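Local coordinates for ankyrin repeat domain protein (Legionella pneumophila subsp. pneumophila, PDB 6MCA) that acts as a bacterial effector, AnkH, that interacts with the host LARP7 component of the 7SK snRNP complex and contains a cysteine protease-like region, at residues A[99-105]-A[135-140]. Sequence-based numbering, arbitrary orientation.
Sequences NDLDMTK and AIKQLL
Leu-101 and Thr-104 pack against Ile-136 and Leu-139 in a mainly apolar seam. CD1 of Leu-101 rests 3.9 Å from CB of Ala-135, a residue small enough to let the leucine in, while CD2 lies over the backbone of Ile-136, 3.7 Å from its CA. From the other helix, Leu-139 sends CD2 against the first turn of helix 101-109, 3.7 Å from Leu-101 O and close to CB of Lys-105, whose extended chain then carries its amine away. Ile-136, with CG1 anti to the backbone N (chi1 -154°), reaches across Thr-104 at about a right angle and sets CD1 3.4 Å from OG1.

Segments 101-105 and 135-140 run nearly parallel, 9° apart with axes 10.5 Å from each other, consistent with the side-by-side stacking of helices in an ankyrin-repeat array.

The hydroxyl of Thr-104 donates to Asp-100 O (2.6 Å), which also accepts from Thr-104 N on the opposite face of its carbonyl plane; a buried threonine thus presents CG2 to Leu-139 and Leu-140. At the N-cap, Asp-100 OD1 accepts a weak capping bond from Met-103 N, a role suited to a short acidic side chain. Across the helix starts, one water donates to Asn-99 OD1 and accepts from Ile-136 N.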
ATOM      1  N   ASN A  99      13.991   3.615   9.027  1.00 24.38           N
ATOM      2  CA  ASN A  99      15.103   2.660   9.031  1.00 32.43           C
ATOM      3  C   ASN A  99      16.246   3.157   9.912  1.00 30.26           C
ATOM      4  O   ASN A  99      17.426   2.999   9.591  1.00 36.84           O
ATOM      5  CB  ASN A  99      15.588   2.367   7.608  1.00 32.45           C
ATOM      6  CG  ASN A  99      16.377   1.074   7.513  1.00 41.62           C
ATOM      7  OD1 ASN A  99      16.090   0.106   8.218  1.00 39.02           O
ATOM      8  ND2 ASN A  99      17.376   1.053   6.639  1.00 26.81           N
ATOM      9  N   ASP A 100      15.889   3.771  11.039  1.00 30.00           N
ATOM     10  CA  ASP A 100      16.852   4.314  11.991  1.00 34.25           C
ATOM     11  C   ASP A 100      17.097   3.262  13.067  1.00 38.34           C
ATOM     12  O   ASP A 100      16.243   3.040  13.932  1.00 34.82           O
ATOM     13  CB  ASP A 100      16.336   5.621  12.591  1.00 30.87           C
ATOM     14  CG  ASP A 100      17.390   6.355  13.405  1.00 40.09           C
ATOM     15  OD1 ASP A 100      18.455   5.769  13.694  1.00 40.59           O
ATOM     16  OD2 ASP A 100      17.151   7.531  13.752  1.00 44.15           O
ATOM     17  N   LEU A 101      18.267   2.621  13.015  1.00 33.90           N
ATOM     18  CA  LEU A 101      18.553   1.526  13.939  1.00 40.09           C
ATOM     19  C   LEU A 101      18.792   2.034  15.355  1.00 31.92           C
ATOM     20  O   LEU A 101      18.324   1.424  16.323  1.00 34.21           O
ATOM     21  CB  LEU A 101      19.760   0.728  13.446  1.00 30.22           C
ATOM     22  CG  LEU A 101      19.476  -0.302  12.351  1.00 51.57           C
ATOM     23  CD1 LEU A 101      20.770  -0.918  11.841  1.00 42.24           C
ATOM     24  CD2 LEU A 101      18.534  -1.374  12.868  1.00 30.23           C
ATOM     25  N   ASP A 102      19.517   3.145  15.498  1.00 25.91           N
ATOM     26  CA  ASP A 102      19.826   3.661  16.828  1.00 33.69           C
ATOM     27  C   ASP A 102      18.564   4.118  17.551  1.00 39.52           C
ATOM     28  O   ASP A 102      18.365   3.802  18.731  1.00 32.12           O
ATOM     29  CB  ASP A 102      20.836   4.805  16.722  1.00 39.68           C
ATOM     30  CG  ASP A 102      22.172   4.349  16.170  1.00 50.15           C
ATOM     31  OD1 ASP A 102      22.543   3.179  16.402  1.00 58.28           O
ATOM     32  OD2 ASP A 102      22.852   5.160  15.506  1.00 60.75           O
ATOM     33  N   MET A 103      17.697   4.859  16.858  1.00 29.78           N
ATOM     34  CA  MET A 103      16.456   5.316  17.475  1.00 28.63           C
ATOM     35  C   MET A 103      15.542   4.144  17.809  1.00 31.56           C
ATOM     36  O   MET A 103      14.906   4.126  18.870  1.00 35.18           O
ATOM     37  CB  MET A 103      15.746   6.309  16.555  1.00 23.11           C
ATOM     38  CG  MET A 103      14.475   6.905  17.141  1.00 28.51           C
ATOM     39  SD  MET A 103      14.795   8.181  18.373  1.00 34.66           S
ATOM     40  CE  MET A 103      15.639   9.407  17.375  1.00 32.52           C
ATOM     41  N   THR A 104      15.463   3.154  16.915  1.00 23.22           N
ATOM     42  CA  THR A 104      14.645   1.976  17.184  1.00 29.88           C
ATOM     43  C   THR A 104      15.154   1.223  18.408  1.00 32.10           C
ATOM     44  O   THR A 104      14.362   0.789  19.251  1.00 25.92           O
ATOM     45  CB  THR A 104      14.627   1.056  15.962  1.00 34.37           C
ATOM     46  OG1 THR A 104      14.128   1.773  14.826  1.00 28.29           O
ATOM     47  CG2 THR A 104      13.743  -0.159  16.217  1.00 32.58           C
ATOM     48  N   LYS A 105      16.475   1.067  18.522  1.00 28.21           N
ATOM     49  CA  LYS A 105      17.045   0.382  19.676  1.00 36.06           C
ATOM     50  C   LYS A 105      16.797   1.164  20.959  1.00 35.25           C
ATOM     51  O   LYS A 105      16.468   0.574  21.997  1.00 33.28           O
ATOM     52  CB  LYS A 105      18.542   0.157  19.462  1.00 33.10           C
ATOM     53  CG  LYS A 105      19.190  -0.770  20.478  1.00 43.05           C
ATOM     54  CD  LYS A 105      20.697  -0.824  20.286  1.00 56.16           C
ATOM     55  CE  LYS A 105      21.359  -1.718  21.321  1.00 63.13           C
ATOM     56  NZ  LYS A 105      22.844  -1.647  21.244  1.00 71.94           N
ATOM     57  N   ALA A 135      18.227  -5.765   8.990  1.00 29.26           N
ATOM     58  CA  ALA A 135      18.814  -5.394  10.275  1.00 27.88           C
ATOM     59  C   ALA A 135      17.744  -4.939  11.261  1.00 42.21           C
ATOM     60  O   ALA A 135      17.699  -5.402  12.408  1.00 36.96           O
ATOM     61  CB  ALA A 135      19.866  -4.302  10.074  1.00 19.22           C
ATOM     62  N   ILE A 136      16.870  -4.029  10.827  1.00 29.06           N
ATOM     63  CA  ILE A 136      15.820  -3.543  11.716  1.00 31.59           C
ATOM     64  C   ILE A 136      14.798  -4.641  11.989  1.00 27.72           C
ATOM     65  O   ILE A 136      14.228  -4.710  13.087  1.00 31.38           O
ATOM     66  CB  ILE A 136      15.181  -2.267  11.130  1.00 23.30           C
ATOM     67  CG1 ILE A 136      14.590  -1.399  12.241  1.00 32.82           C
ATOM     68  CG2 ILE A 136      14.132  -2.598  10.081  1.00 25.36           C
ATOM     69  CD1 ILE A 136      14.528   0.071  11.889  1.00 41.72           C
ATOM     70  N   LYS A 137      14.580  -5.541  11.025  1.00 22.83           N
ATOM     71  CA  LYS A 137      13.699  -6.679  11.263  1.00 26.04           C
ATOM     72  C   LYS A 137      14.251  -7.579  12.360  1.00 30.49           C
ATOM     73  O   LYS A 137      13.505  -8.034  13.232  1.00 23.27           O
ATOM     74  CB  LYS A 137      13.500  -7.476   9.975  1.00 30.76           C
ATOM     75  CG  LYS A 137      12.511  -6.866   9.001  1.00 32.39           C
ATOM     76  CD  LYS A 137      11.810  -7.947   8.195  1.00 32.13           C
ATOM     77  CE  LYS A 137      12.802  -8.816   7.441  1.00 33.74           C
ATOM     78  NZ  LYS A 137      13.612  -8.026   6.477  1.00 54.54           N
ATOM     79  N   GLN A 138      15.559  -7.844  12.336  1.00 24.99           N
ATOM     80  CA  GLN A 138      16.157  -8.691  13.361  1.00 37.32           C
ATOM     81  C   GLN A 138      16.179  -7.987  14.712  1.00 35.60           C
ATOM     82  O   GLN A 138      15.992  -8.626  15.755  1.00 31.99           O
ATOM     83  CB  GLN A 138      17.566  -9.105  12.943  1.00 31.90           C
ATOM     84  CG  GLN A 138      17.589 -10.094  11.792  1.00 36.28           C
ATOM     85  CD  GLN A 138      18.972 -10.274  11.204  1.00 46.87           C
ATOM     86  OE1 GLN A 138      19.921  -9.598  11.601  1.00 55.14           O
ATOM     87  NE2 GLN A 138      19.093 -11.187  10.248  1.00 44.53           N
ATOM     88  N   LEU A 139      16.406  -6.670  14.712  1.00 35.27           N
ATOM     89  CA  LEU A 139      16.324  -5.914  15.958  1.00 23.45           C
ATOM     90  C   LEU A 139      14.927  -6.006  16.561  1.00 29.05           C
ATOM     91  O   LEU A 139      14.778  -6.155  17.779  1.00 36.81           O
ATOM     92  CB  LEU A 139      16.710  -4.454  15.715  1.00 35.66           C
ATOM     93  CG  LEU A 139      16.633  -3.508  16.917  1.00 41.34           C
ATOM     94  CD1 LEU A 139      17.360  -4.089  18.124  1.00 28.58           C
ATOM     95  CD2 LEU A 139      17.189  -2.139  16.558  1.00 23.10           C
ATOM     96  N   LEU A 140      13.891  -5.931  15.721  1.00 28.88           N
ATOM     97  CA  LEU A 140      12.526  -6.055  16.225  1.00 27.22           C
ATOM     98  C   LEU A 140      12.231  -7.480  16.683  1.00 36.08           C
ATOM     99  O   LEU A 140      11.526  -7.682  17.680  1.00 31.72           O
ATOM    100  CB  LEU A 140      11.532  -5.609  15.154  1.00 26.36           C
ATOM    101  CG  LEU A 140      11.546  -4.114  14.828  1.00 33.96           C
ATOM    102  CD1 LEU A 140      10.783  -3.829  13.542  1.00 22.95           C
ATOM    103  CD2 LEU A 140      10.974  -3.308  15.984  1.00 25.01           C
TER
HETATM  104  O   HOH W   1      17.529  -2.250   8.310  1.00 35.49           O